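Local coordinates for protein Lic12234 (Leptospira interrogans, PDB 4TZH) that is of unknown function but belongs to a leucine-rich repeat subfamily of this human pathogen and is a possible virulence factor, at residues L115-N120 with L138-N143. Sequence-based numbering, arbitrary orientation. Where two conformers were deposited one is given.
Sequences LYLNNN and LSLSSN
Leu115 and Leu138 lie side by side as equivalent leucines of two successive coils in a leucine-rich repeat solenoid, where strands 114-116 and 137-139 run parallel on the repeat sheet. With CG anti to the backbone N in both (chi1 177° and 176°) and the strands in register, the two side chains point the same way and nest in step: Leu138 CD1 fits against CB, CG and CD2 of Leu115, closest to CD2 at 3.8 Å. The next leucine pair repeats the fit, Leu140 CD2 filling the notch between Leu117 CB and CD1. On the other face of the sheet, the short Ser139 side chain fits between Tyr116 and Asn118, its CB 3.6 Å from Tyr116 CD1 and 3.5 Å from Asn118 OD1 in the conformer given. Past the strands, a water bridges Asn119 OD1 and Ser142 OG, and Ser142 OG also bonds Asp165. Buried Asn120 and Asn143 are the consensus asparagines of the LxxLxLxxN repeat motif on successive coils, Asn143 OD1 tucking 3.1 Å from Asn120 CB and accepting from Leu122 N. Leu117 O is gripped from opposite faces of its carbonyl plane, by Asn120 ND2 and by Asn143 ND2, each at 3.0 Å and 172°.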
loop_
_atom_site.group_PDB
_atom_site.type_symbol
_atom_site.label_atom_id
_atom_site.label_comp_id
_atom_site.label_asym_id
_atom_site.label_seq_id
_atom_site.Cartn_x
_atom_site.Cartn_y
_atom_site.Cartn_z
ATOM N N LEU A 115 -4.163 1.464 -4.372
ATOM C CA LEU A 115 -2.895 0.823 -4.049
ATOM C C LEU A 115 -1.864 1.221 -5.103
ATOM O O LEU A 115 -2.050 0.876 -6.274
ATOM C CB LEU A 115 -3.081 -0.694 -3.995
ATOM C CG LEU A 115 -1.848 -1.539 -3.739
ATOM C CD1 LEU A 115 -1.061 -1.075 -2.500
ATOM C CD2 LEU A 115 -2.213 -2.992 -3.573
ATOM N N TYR A 116 -0.840 1.949 -4.695
ATOM C CA TYR A 116 0.209 2.368 -5.624
ATOM C C TYR A 116 1.461 1.570 -5.363
ATOM O O TYR A 116 2.020 1.621 -4.254
ATOM C CB TYR A 116 0.546 3.848 -5.407
ATOM C CG TYR A 116 -0.375 4.805 -6.110
ATOM C CD1 TYR A 116 -0.209 5.098 -7.463
ATOM C CD2 TYR A 116 -1.409 5.425 -5.430
ATOM C CE1 TYR A 116 -1.059 5.992 -8.119
ATOM C CE2 TYR A 116 -2.231 6.364 -6.067
ATOM C CZ TYR A 116 -2.080 6.599 -7.415
ATOM O OH TYR A 116 -2.880 7.538 -8.023
ATOM N N LEU A 117 1.889 0.811 -6.350
ATOM C CA LEU A 117 3.060 -0.062 -6.239
ATOM C C LEU A 117 4.057 0.290 -7.327
ATOM O O LEU A 117 4.974 -0.528 -7.548
ATOM C CB LEU A 117 2.644 -1.530 -6.335
ATOM C CG LEU A 117 1.946 -2.073 -5.101
ATOM C CD1 LEU A 117 1.169 -3.328 -5.424
ATOM C CD2 LEU A 117 2.981 -2.368 -3.975
ATOM N N ASN A 118 3.940 1.476 -7.937
ATOM C CA ASN A 118 4.851 1.878 -9.025
ATOM C C ASN A 118 6.299 1.816 -8.554
ATOM O O ASN A 118 6.580 2.076 -7.390
ATOM C CB ASN A 118 4.613 3.320 -9.453
ATOM C CG ASN A 118 3.173 3.737 -9.531
ATOM O OD1 ASN A 118 2.392 3.569 -8.574
ATOM N ND2 ASN A 118 2.858 4.456 -10.602
ATOM N N ASN A 119 7.228 1.558 -9.482
ATOM C CA ASN A 119 8.649 1.600 -9.161
ATOM C C ASN A 119 9.063 0.709 -8.013
ATOM O O ASN A 119 9.666 1.167 -7.027
ATOM C CB ASN A 119 9.092 3.064 -8.925
ATOM C CG ASN A 119 8.823 3.958 -10.101
ATOM O OD1 ASN A 119 7.931 4.804 -10.073
ATOM N ND2 ASN A 119 9.562 3.757 -11.166
ATOM N N ASN A 120 8.762 -0.570 -8.161
ATOM C CA ASN A 120 9.202 -1.654 -7.281
ATOM C C ASN A 120 9.785 -2.722 -8.210
ATOM O O ASN A 120 10.055 -2.429 -9.392
ATOM C CB ASN A 120 8.070 -2.178 -6.393
ATOM C CG ASN A 120 7.893 -1.298 -5.186
ATOM O OD1 ASN A 120 8.668 -1.406 -4.226
ATOM N ND2 ASN A 120 6.884 -0.443 -5.198
ATOM N N LEU A 138 -5.307 0.219 -9.116
ATOM C CA LEU A 138 -4.117 -0.571 -8.826
ATOM C C LEU A 138 -3.041 -0.140 -9.805
ATOM O O LEU A 138 -3.219 -0.353 -11.014
ATOM C CB LEU A 138 -4.406 -2.058 -8.938
ATOM C CG LEU A 138 -3.248 -3.029 -8.751
ATOM C CD1 LEU A 138 -2.534 -2.816 -7.401
ATOM C CD2 LEU A 138 -3.725 -4.474 -8.871
ATOM N N SER A 139 -1.944 0.436 -9.293
ATOM C CA SER A 139 -0.882 0.923 -10.144
ATOM C C SER A 139 0.358 0.099 -9.957
ATOM O O SER A 139 0.847 -0.002 -8.824
ATOM C CB SER A 139 -0.627 2.377 -9.834
ATOM O OG SER A 139 0.217 2.859 -10.860
ATOM N N LEU A 140 0.815 -0.537 -11.022
ATOM C CA LEU A 140 1.971 -1.442 -11.009
ATOM C C LEU A 140 2.984 -0.985 -12.054
ATOM O O LEU A 140 3.791 -1.810 -12.499
ATOM C CB LEU A 140 1.498 -2.882 -11.337
ATOM C CG LEU A 140 0.659 -3.518 -10.225
ATOM C CD1 LEU A 140 -0.179 -4.652 -10.764
ATOM C CD2 LEU A 140 1.554 -3.972 -9.066
ATOM N N SER A 141 2.985 0.293 -12.412
ATOM C CA SER A 141 3.904 0.694 -13.458
ATOM C C SER A 141 5.342 0.573 -13.021
ATOM O O SER A 141 5.644 0.662 -11.825
ATOM C CB SER A 141 3.626 2.105 -13.944
ATOM O OG SER A 141 3.662 3.029 -12.869
ATOM N N SER A 142 6.240 0.337 -13.982
ATOM C CA SER A 142 7.661 0.215 -13.669
ATOM C C SER A 142 7.968 -0.810 -12.608
ATOM O O SER A 142 8.573 -0.503 -11.583
ATOM C CB SER A 142 8.255 1.573 -13.309
ATOM O OG SER A 142 8.095 2.480 -14.387
ATOM N N ASN A 143 7.584 -2.046 -12.873
ATOM C CA ASN A 143 7.911 -3.195 -12.031
ATOM C C ASN A 143 8.643 -4.202 -12.922
ATOM O O ASN A 143 9.183 -3.813 -13.961
ATOM C CB ASN A 143 6.661 -3.759 -11.364
ATOM C CG ASN A 143 6.413 -3.056 -10.047
ATOM O OD1 ASN A 143 7.010 -3.420 -9.039
ATOM N ND2 ASN A 143 5.613 -1.996 -10.032
HETATM O O HOH W 1 6.206 4.371 -12.773
#